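Local coordinates for oxidoreductase, short chain dehydrogenase/reductase family protein (Bifidobacterium adolescentis L2-32, PDB 6OW4), which acts as an NADH-dependent 20beta-hydroxysteroid dehydrogenase of the short-chain dehydrogenase/reductase family, at the interface of chains A and B. Numbering follows the deposited sequence. Chains: chain A/B, Oxidoreductase, short chain dehydrogenase/reductase family protein.

The interface of chains A and B. Residues chain A 247, 251, 258-259, 261; chain B 20-21, 279.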
ATOM      1  N   HIS A 247     -26.678   2.358  10.135  1.00 25.30           N
ATOM      2  CA  HIS A 247     -26.044   1.020   9.979  1.00 24.92           C
ATOM      3  C   HIS A 247     -25.782   0.737   8.493  1.00 24.90           C
ATOM      4  O   HIS A 247     -24.618   0.476   8.134  1.00 23.41           O
ATOM      5  CB  HIS A 247     -26.926  -0.052  10.635  1.00 24.65           C
ATOM      6  CG  HIS A 247     -26.508  -1.454  10.352  1.00 24.08           C
ATOM      7  ND1 HIS A 247     -26.972  -2.155   9.256  1.00 24.44           N
ATOM      8  CD2 HIS A 247     -25.687  -2.294  11.019  1.00 23.70           C
ATOM      9  CE1 HIS A 247     -26.451  -3.364   9.259  1.00 24.00           C
ATOM     10  NE2 HIS A 247     -25.658  -3.474  10.330  1.00 23.56           N
ATOM     11  N   LEU A 251     -22.194   0.937   6.032  1.00 25.28           N
ATOM     12  CA  LEU A 251     -21.777  -0.327   5.363  1.00 24.80           C
ATOM     13  C   LEU A 251     -21.968  -0.231   3.845  1.00 25.20           C
ATOM     14  O   LEU A 251     -21.862  -1.281   3.181  1.00 24.48           O
ATOM     15  CB  LEU A 251     -22.600  -1.482   5.937  1.00 24.10           C
ATOM     16  CG  LEU A 251     -22.462  -1.703   7.441  1.00 23.28           C
ATOM     17  CD1 LEU A 251     -23.570  -2.612   7.946  1.00 22.61           C
ATOM     18  CD2 LEU A 251     -21.096  -2.274   7.784  1.00 23.01           C
ATOM     19  N   ARG A 258     -22.244  -5.845   6.238  1.00 17.56           N
ATOM     20  CA  ARG A 258     -22.504  -6.187   7.658  1.00 17.25           C
ATOM     21  C   ARG A 258     -21.272  -5.804   8.477  1.00 16.83           C
ATOM     22  O   ARG A 258     -20.159  -5.831   7.914  1.00 16.89           O
ATOM     23  CB  ARG A 258     -22.840  -7.675   7.806  1.00 16.92           C
ATOM     24  CG  ARG A 258     -21.679  -8.627   7.554  1.00 16.69           C
ATOM     25  CD  ARG A 258     -22.044 -10.028   7.999  1.00 16.80           C
ATOM     26  NE  ARG A 258     -20.949 -10.984   7.899  1.00 16.90           N
ATOM     27  CZ  ARG A 258     -19.968 -11.138   8.787  1.00 17.10           C
ATOM     28  NH1 ARG A 258     -19.898 -10.376   9.868  1.00 17.37           N
ATOM     29  NH2 ARG A 258     -19.042 -12.059   8.579  1.00 16.98           N
ATOM     30  N   PHE A 259     -21.475  -5.447   9.746  1.00 16.56           N
ATOM     31  CA  PHE A 259     -20.394  -5.327  10.756  1.00 16.08           C
ATOM     32  C   PHE A 259     -19.772  -6.715  10.945  1.00 15.25           C
ATOM     33  O   PHE A 259     -20.488  -7.727  10.807  1.00 14.37           O
ATOM     34  CB  PHE A 259     -20.922  -4.781  12.084  1.00 16.34           C
ATOM     35  CG  PHE A 259     -21.165  -3.293  12.123  1.00 16.98           C
ATOM     36  CD1 PHE A 259     -22.269  -2.732  11.499  1.00 17.50           C
ATOM     37  CD2 PHE A 259     -20.304  -2.455  12.815  1.00 16.97           C
ATOM     38  CE1 PHE A 259     -22.492  -1.364  11.546  1.00 17.74           C
ATOM     39  CE2 PHE A 259     -20.529  -1.088  12.863  1.00 17.19           C
ATOM     40  CZ  PHE A 259     -21.623  -0.544  12.228  1.00 17.57           C
ATOM     41  N   THR A 261     -17.926  -9.376  13.733  1.00 15.18           N
ATOM     42  CA  THR A 261     -18.222  -9.740  15.143  1.00 15.46           C
ATOM     43  C   THR A 261     -16.903  -9.998  15.879  1.00 15.48           C
ATOM     44  O   THR A 261     -15.870 -10.138  15.203  1.00 15.53           O
ATOM     45  CB  THR A 261     -19.193 -10.924  15.202  1.00 15.75           C
ATOM     46  OG1 THR A 261     -18.620 -12.006  14.468  1.00 16.20           O
ATOM     47  CG2 THR A 261     -20.554 -10.585  14.636  1.00 15.84           C
TER
ATOM     48  N   ARG B  20     -28.271 -10.148  15.215  1.00 27.19           N
ATOM     49  CA  ARG B  20     -27.331 -10.150  14.061  1.00 26.16           C
ATOM     50  C   ARG B  20     -25.898 -10.366  14.558  1.00 23.97           C
ATOM     51  O   ARG B  20     -25.182 -11.189  13.955  1.00 24.22           O
ATOM     52  CB  ARG B  20     -27.420  -8.843  13.265  1.00 27.30           C
ATOM     53  CG  ARG B  20     -28.546  -8.805  12.242  1.00 27.97           C
ATOM     54  CD  ARG B  20     -28.424  -7.609  11.318  1.00 28.17           C
ATOM     55  NE  ARG B  20     -29.651  -7.360  10.572  1.00 28.76           N
ATOM     56  CZ  ARG B  20     -29.878  -6.290   9.814  1.00 29.15           C
ATOM     57  NH1 ARG B  20     -28.960  -5.346   9.689  1.00 30.01           N
ATOM     58  NH2 ARG B  20     -31.031  -6.164   9.181  1.00 29.76           N
ATOM     59  N   TYR B  21     -25.500  -9.661  15.620  1.00 21.94           N
ATOM     60  CA  TYR B  21     -24.092  -9.541  16.078  1.00 21.07           C
ATOM     61  C   TYR B  21     -23.954  -9.976  17.536  1.00 20.90           C
ATOM     62  O   TYR B  21     -24.014  -9.139  18.434  1.00 21.19           O
ATOM     63  CB  TYR B  21     -23.615  -8.099  15.897  1.00 20.37           C
ATOM     64  CG  TYR B  21     -23.823  -7.521  14.519  1.00 19.43           C
ATOM     65  CD1 TYR B  21     -23.260  -8.115  13.401  1.00 18.94           C
ATOM     66  CD2 TYR B  21     -24.562  -6.362  14.335  1.00 19.08           C
ATOM     67  CE1 TYR B  21     -23.435  -7.581  12.135  1.00 18.50           C
ATOM     68  CE2 TYR B  21     -24.747  -5.816  13.075  1.00 18.81           C
ATOM     69  CZ  TYR B  21     -24.183  -6.428  11.970  1.00 18.51           C
ATOM     70  OH  TYR B  21     -24.356  -5.894  10.726  1.00 17.80           O
ATOM     71  N   TYR B 279     -14.611 -12.836   8.107  1.00 12.16           N
ATOM     72  CA  TYR B 279     -14.710 -11.372   7.847  1.00 12.27           C
ATOM     73  C   TYR B 279     -13.448 -10.862   7.131  1.00 12.37           C
ATOM     74  O   TYR B 279     -13.234  -9.628   7.072  1.00 12.44           O
ATOM     75  CB  TYR B 279     -14.978 -10.600   9.142  1.00 12.16           C
ATOM     76  CG  TYR B 279     -15.636  -9.258   8.935  1.00 11.96           C
ATOM     77  CD1 TYR B 279     -16.859  -9.155   8.288  1.00 11.80           C
ATOM     78  CD2 TYR B 279     -15.037  -8.087   9.374  1.00 11.78           C
ATOM     79  CE1 TYR B 279     -17.472  -7.929   8.082  1.00 11.56           C
ATOM     80  CE2 TYR B 279     -15.639  -6.852   9.180  1.00 11.76           C
ATOM     81  CZ  TYR B 279     -16.859  -6.773   8.528  1.00 11.64           C
ATOM     82  OH  TYR B 279     -17.458  -5.561   8.339  1.00 11.50           O
TER
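B:Tyr21 of chain B meets A:His247 and A:Phe259 of chain A in this part of a two-fold interface between short-chain dehydrogenase/reductase chains, an interface of the deposited tetramer that is probably the biological one, as enzymes of this family commonly form tetramers. Here the N-terminal arm of chain B, just past its helix 13-20, lies against chain A. The phenol of B:Tyr21 and the imidazole of A:His247 point at each other, and the phenol OH reaches NE2 of the imidazole at 2.8 Å. Each polar atom lies in the plane of the other ring, and the angle at hydrogen is 167°, which supports a nearly straight hydrogen bond; the coordinates do not show which group donates. With CG of A:His247 anti to the backbone N (chi1 171°), the imidazole leaves helix 244-250 toward the phenol; CD1 of A:Leu251 sits over one of its faces, near the rim. The same phenol oxygen accepts the backbone N-H of A:Phe259 at 3.1 Å, a more bent bond. Both faces of the B:Tyr21 ring are contacted: CB of its neighbour B:Arg20 sits over the centre, while CB of A:Phe259 lies over the opposite face, nearer the rim, in a CH-pi contact 4.0 Å from the ring centroid. Replacing B:Tyr21 by a phenylalanine would probably leave A:His247 NE2 and the A:Phe259 amide without the oxygen they share. Farther along, B:Tyr279 and A:Arg258 run antiparallel alongside one another. The tyrosine OH donates to the A:Arg258 carbonyl O at 2.7 Å, in the carbonyl plane and on a lone pair. CD1 of this ring lies over the rim of the guanidinium, 3.7 Å from CZ, with the planes 41° apart. Within chain A, NH1 also donates a bent, tilted bond to A:Phe259 O at 2.9 Å, which may help hold the guanidinium.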